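Local structure of 1-acyl-sn-glycerol-3-phosphate acyltransferase (Thermotoga maritima, 5KYM) at residues L92-A104 with L145-G157. The protein catalyses, within the membrane bilayer, transfer of an acyl group to 1-acyl-sn-glycerol-3-phosphate (lysophosphatidic acid), a step that yields phosphatidic acid. Numbering follows the deposited sequence.
Sequences LILGFVATGAFIA and LKNGVTFIVFPEG
I152 reaches from strand 151-153 toward I93 of helix 89-96 and the loop that follows it. Its CB lies 3.7 Å from A101 O, and CG1 passes the same oxygen. With chi1 at -57°, CG1 lies anti to the carbonyl carbon and CG2 anti to the backbone N; this sets CG2 against CG1 and CG2 of I93, while CG1 carries CD1 on to 3.6 Å from I93 CG2, beside A98 O and more loosely near L94 CD2. The two isoleucines lie alongside one another, pointing opposite ways, and their branched, wholly apolar side chains suit this buried place. The backbones make a single parallel bridge between A101 and F151: A101 N gives its hydrogen to T150 O (2.8 Å), and I152 N gives one to A101 O (2.9 Å). F151 starts out away from A101, but its ring turns back and A101 CB lies over one face, 3.5 Å from the ring centroid, a CH-pi contact that a small methyl makes easily; I103 CD1 meets the ring edge. Strand 151-153, outermost within this chain, pairs with strand 79-82. A101 alone makes both bonds, which satisfy its buried N and O, while I152 and F151 add apolar contacts without further polar pairing.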
loop_
_atom_site.group_PDB
_atom_site.type_symbol
_atom_site.label_atom_id
_atom_site.label_comp_id
_atom_site.label_asym_id
_atom_site.label_seq_id
_atom_site.Cartn_x
_atom_site.Cartn_y
_atom_site.Cartn_z
ATOM N N LEU A 92 2.104 5.185 -0.188
ATOM C CA LEU A 92 3.413 4.825 0.312
ATOM C C LEU A 92 3.853 3.468 -0.226
ATOM O O LEU A 92 4.905 3.403 -0.844
ATOM C CB LEU A 92 3.415 4.784 1.841
ATOM C CG LEU A 92 4.695 4.392 2.544
ATOM C CD1 LEU A 92 5.670 5.485 2.318
ATOM C CD2 LEU A 92 4.479 4.187 4.008
ATOM N N ILE A 93 3.089 2.383 -0.010
ATOM C CA ILE A 93 3.513 1.052 -0.512
ATOM C C ILE A 93 3.674 1.130 -2.080
ATOM O O ILE A 93 4.621 0.553 -2.635
ATOM C CB ILE A 93 2.539 -0.099 -0.186
ATOM C CG1 ILE A 93 2.080 -0.194 1.266
ATOM C CG2 ILE A 93 3.108 -1.431 -0.603
ATOM C CD1 ILE A 93 3.148 -0.463 2.261
ATOM N N LEU A 94 2.743 1.830 -2.762
ATOM C CA LEU A 94 2.734 1.910 -4.240
ATOM C C LEU A 94 4.023 2.543 -4.756
ATOM O O LEU A 94 4.658 2.028 -5.667
ATOM C CB LEU A 94 1.530 2.696 -4.752
ATOM C CG LEU A 94 0.150 2.005 -4.756
ATOM C CD1 LEU A 94 -1.037 2.856 -5.184
ATOM C CD2 LEU A 94 0.229 0.804 -5.664
ATOM N N GLY A 95 4.421 3.628 -4.121
ATOM C CA GLY A 95 5.564 4.396 -4.565
ATOM C C GLY A 95 6.919 3.882 -4.150
ATOM O O GLY A 95 7.920 4.229 -4.757
ATOM N N PHE A 96 6.968 3.035 -3.136
ATOM C CA PHE A 96 8.242 2.644 -2.559
ATOM C C PHE A 96 8.442 1.164 -2.340
ATOM O O PHE A 96 9.472 0.772 -1.820
ATOM C CB PHE A 96 8.393 3.358 -1.211
ATOM C CG PHE A 96 8.528 4.848 -1.331
ATOM C CD1 PHE A 96 9.759 5.425 -1.570
ATOM C CD2 PHE A 96 7.454 5.649 -1.194
ATOM C CE1 PHE A 96 9.903 6.763 -1.686
ATOM C CE2 PHE A 96 7.597 7.016 -1.295
ATOM C CZ PHE A 96 8.826 7.568 -1.520
ATOM N N VAL A 97 7.473 0.329 -2.695
ATOM C CA VAL A 97 7.619 -1.123 -2.507
ATOM C C VAL A 97 7.102 -1.884 -3.727
ATOM O O VAL A 97 7.826 -2.699 -4.290
ATOM C CB VAL A 97 6.833 -1.582 -1.287
ATOM C CG1 VAL A 97 6.983 -3.085 -1.071
ATOM C CG2 VAL A 97 7.183 -0.732 -0.071
ATOM N N ALA A 98 5.871 -1.604 -4.148
ATOM C CA ALA A 98 5.197 -2.417 -5.133
ATOM C C ALA A 98 3.917 -1.803 -5.686
ATOM O O ALA A 98 3.129 -1.286 -4.926
ATOM C CB ALA A 98 4.883 -3.739 -4.463
ATOM N N THR A 99 3.699 -1.895 -6.987
ATOM C CA THR A 99 2.479 -1.421 -7.555
ATOM C C THR A 99 1.581 -2.565 -7.828
ATOM O O THR A 99 1.274 -2.892 -8.995
ATOM C CB THR A 99 2.664 -0.607 -8.833
ATOM O OG1 THR A 99 3.367 -1.337 -9.825
ATOM C CG2 THR A 99 3.450 0.566 -8.544
ATOM N N GLY A 100 1.047 -3.091 -6.722
ATOM C CA GLY A 100 0.110 -4.208 -6.722
ATOM C C GLY A 100 -1.353 -3.911 -6.424
ATOM O O GLY A 100 -1.766 -2.795 -6.055
ATOM N N ALA A 101 -2.121 -4.973 -6.593
ATOM C CA ALA A 101 -3.516 -5.047 -6.175
ATOM C C ALA A 101 -3.741 -4.791 -4.683
ATOM O O ALA A 101 -2.924 -5.066 -3.857
ATOM C CB ALA A 101 -4.021 -6.429 -6.502
ATOM N N PHE A 102 -4.886 -4.271 -4.351
ATOM C CA PHE A 102 -5.282 -4.131 -2.979
ATOM C C PHE A 102 -6.784 -4.341 -2.852
ATOM O O PHE A 102 -7.446 -4.535 -3.851
ATOM C CB PHE A 102 -4.723 -2.878 -2.308
ATOM C CG PHE A 102 -5.174 -1.567 -2.858
ATOM C CD1 PHE A 102 -4.490 -0.955 -3.864
ATOM C CD2 PHE A 102 -6.234 -0.870 -2.266
ATOM C CE1 PHE A 102 -4.952 0.296 -4.392
ATOM C CE2 PHE A 102 -6.659 0.396 -2.719
ATOM C CZ PHE A 102 -6.025 0.984 -3.787
ATOM N N ILE A 103 -7.296 -4.358 -1.619
ATOM C CA ILE A 103 -8.719 -4.592 -1.305
ATOM C C ILE A 103 -9.399 -3.251 -1.016
ATOM O O ILE A 103 -9.081 -2.616 -0.031
ATOM C CB ILE A 103 -8.817 -5.543 -0.090
ATOM C CG1 ILE A 103 -8.802 -6.987 -0.578
ATOM C CG2 ILE A 103 -9.987 -5.233 0.838
ATOM C CD1 ILE A 103 -7.534 -7.338 -1.354
ATOM N N ALA A 104 -10.348 -2.817 -1.840
ATOM C CA ALA A 104 -10.971 -1.495 -1.620
ATOM C C ALA A 104 -12.389 -1.604 -1.053
ATOM O O ALA A 104 -13.081 -2.545 -1.333
ATOM C CB ALA A 104 -10.982 -0.696 -2.932
ATOM N N LEU A 145 -3.648 -14.008 -7.643
ATOM C CA LEU A 145 -2.321 -14.427 -7.198
ATOM C C LEU A 145 -1.751 -15.518 -8.058
ATOM O O LEU A 145 -0.595 -15.396 -8.496
ATOM C CB LEU A 145 -2.291 -14.834 -5.741
ATOM C CG LEU A 145 -2.137 -13.595 -4.826
ATOM C CD1 LEU A 145 -2.722 -13.885 -3.444
ATOM C CD2 LEU A 145 -0.735 -13.078 -4.711
ATOM N N LYS A 146 -2.567 -16.542 -8.350
ATOM C CA LYS A 146 -2.150 -17.662 -9.214
ATOM C C LYS A 146 -1.787 -17.213 -10.622
ATOM O O LYS A 146 -0.835 -17.700 -11.208
ATOM C CB LYS A 146 -3.221 -18.741 -9.235
ATOM C CG LYS A 146 -3.375 -19.464 -7.904
ATOM C CD LYS A 146 -4.807 -20.011 -7.724
ATOM C CE LYS A 146 -5.010 -21.050 -6.597
ATOM N NZ LYS A 146 -6.436 -21.537 -6.543
ATOM N N ASN A 147 -2.485 -16.240 -11.160
ATOM C CA ASN A 147 -2.085 -15.719 -12.475
ATOM C C ASN A 147 -0.865 -14.801 -12.418
ATOM O O ASN A 147 -0.261 -14.554 -13.437
ATOM C CB ASN A 147 -3.261 -15.024 -13.185
ATOM C CG ASN A 147 -4.497 -15.917 -13.261
ATOM O OD1 ASN A 147 -4.397 -17.157 -13.375
ATOM N ND2 ASN A 147 -5.671 -15.298 -13.157
ATOM N N GLY A 148 -0.504 -14.283 -11.255
ATOM C CA GLY A 148 0.745 -13.507 -11.108
ATOM C C GLY A 148 0.661 -12.075 -10.626
ATOM O O GLY A 148 1.629 -11.342 -10.746
ATOM N N VAL A 149 -0.462 -11.664 -10.061
ATOM C CA VAL A 149 -0.606 -10.302 -9.528
ATOM C C VAL A 149 0.021 -10.176 -8.126
ATOM O O VAL A 149 -0.205 -11.035 -7.250
ATOM C CB VAL A 149 -2.099 -9.902 -9.404
ATOM C CG1 VAL A 149 -2.216 -8.485 -8.854
ATOM C CG2 VAL A 149 -2.842 -10.038 -10.730
ATOM N N THR A 150 0.775 -9.087 -7.906
ATOM C CA THR A 150 1.255 -8.755 -6.557
ATOM C C THR A 150 0.097 -8.189 -5.742
ATOM O O THR A 150 -0.648 -7.385 -6.235
ATOM C CB THR A 150 2.436 -7.760 -6.604
ATOM O OG1 THR A 150 3.633 -8.435 -6.968
ATOM C CG2 THR A 150 2.750 -7.142 -5.252
ATOM N N PHE A 151 -0.025 -8.589 -4.496
ATOM C CA PHE A 151 -1.022 -8.023 -3.610
ATOM C C PHE A 151 -0.401 -7.264 -2.468
ATOM O O PHE A 151 0.776 -7.464 -2.150
ATOM C CB PHE A 151 -1.954 -9.109 -3.036
ATOM C CG PHE A 151 -3.224 -9.206 -3.769
ATOM C CD1 PHE A 151 -3.239 -9.787 -5.066
ATOM C CD2 PHE A 151 -4.398 -8.645 -3.248
ATOM C CE1 PHE A 151 -4.404 -9.806 -5.810
ATOM C CE2 PHE A 151 -5.583 -8.698 -3.999
ATOM C CZ PHE A 151 -5.573 -9.268 -5.276
ATOM N N ILE A 152 -1.214 -6.395 -1.862
ATOM C CA ILE A 152 -0.827 -5.587 -0.709
ATOM C C ILE A 152 -1.942 -5.733 0.242
ATOM O O ILE A 152 -3.073 -5.419 -0.093
ATOM C CB ILE A 152 -0.661 -4.088 -1.068
ATOM C CG1 ILE A 152 0.367 -3.922 -2.197
ATOM C CG2 ILE A 152 -0.252 -3.256 0.143
ATOM C CD1 ILE A 152 0.468 -2.533 -2.769
ATOM N N VAL A 153 -1.631 -6.213 1.426
ATOM C CA VAL A 153 -2.633 -6.761 2.348
ATOM C C VAL A 153 -2.374 -6.171 3.762
ATOM O O VAL A 153 -1.221 -6.063 4.170
ATOM C CB VAL A 153 -2.528 -8.310 2.237
ATOM C CG1 VAL A 153 -2.939 -9.048 3.495
ATOM C CG2 VAL A 153 -3.314 -8.794 1.034
ATOM N N PHE A 154 -3.435 -5.732 4.457
ATOM C CA PHE A 154 -3.318 -5.138 5.780
ATOM C C PHE A 154 -3.982 -6.045 6.781
ATOM O O PHE A 154 -5.110 -5.826 7.145
ATOM C CB PHE A 154 -3.942 -3.735 5.793
ATOM C CG PHE A 154 -3.205 -2.743 4.954
ATOM C CD1 PHE A 154 -1.944 -2.330 5.286
ATOM C CD2 PHE A 154 -3.799 -2.154 3.921
ATOM C CE1 PHE A 154 -1.262 -1.409 4.497
ATOM C CE2 PHE A 154 -3.144 -1.205 3.118
ATOM C CZ PHE A 154 -1.868 -0.838 3.401
ATOM N N PRO A 155 -3.311 -7.107 7.210
ATOM C CA PRO A 155 -3.960 -8.122 8.002
ATOM C C PRO A 155 -4.730 -7.630 9.259
ATOM O O PRO A 155 -5.593 -8.364 9.738
ATOM C CB PRO A 155 -2.789 -9.021 8.498
ATOM C CG PRO A 155 -1.595 -8.628 7.806
ATOM C CD PRO A 155 -1.853 -7.249 7.260
ATOM N N GLU A 156 -4.388 -6.445 9.808
ATOM C CA GLU A 156 -5.094 -5.907 10.980
ATOM C C GLU A 156 -6.578 -5.643 10.616
ATOM O O GLU A 156 -7.455 -5.637 11.493
ATOM C CB GLU A 156 -4.445 -4.645 11.596
ATOM C CG GLU A 156 -3.031 -4.149 11.107
ATOM C CD GLU A 156 -2.395 -3.217 12.126
ATOM O OE1 GLU A 156 -1.855 -2.132 11.776
ATOM O OE2 GLU A 156 -2.448 -3.586 13.305
ATOM N N GLY A 157 -6.835 -5.427 9.331
ATOM C CA GLY A 157 -8.178 -5.266 8.810
ATOM C C GLY A 157 -8.800 -3.887 8.982
ATOM O O GLY A 157 -9.945 -3.674 8.697
#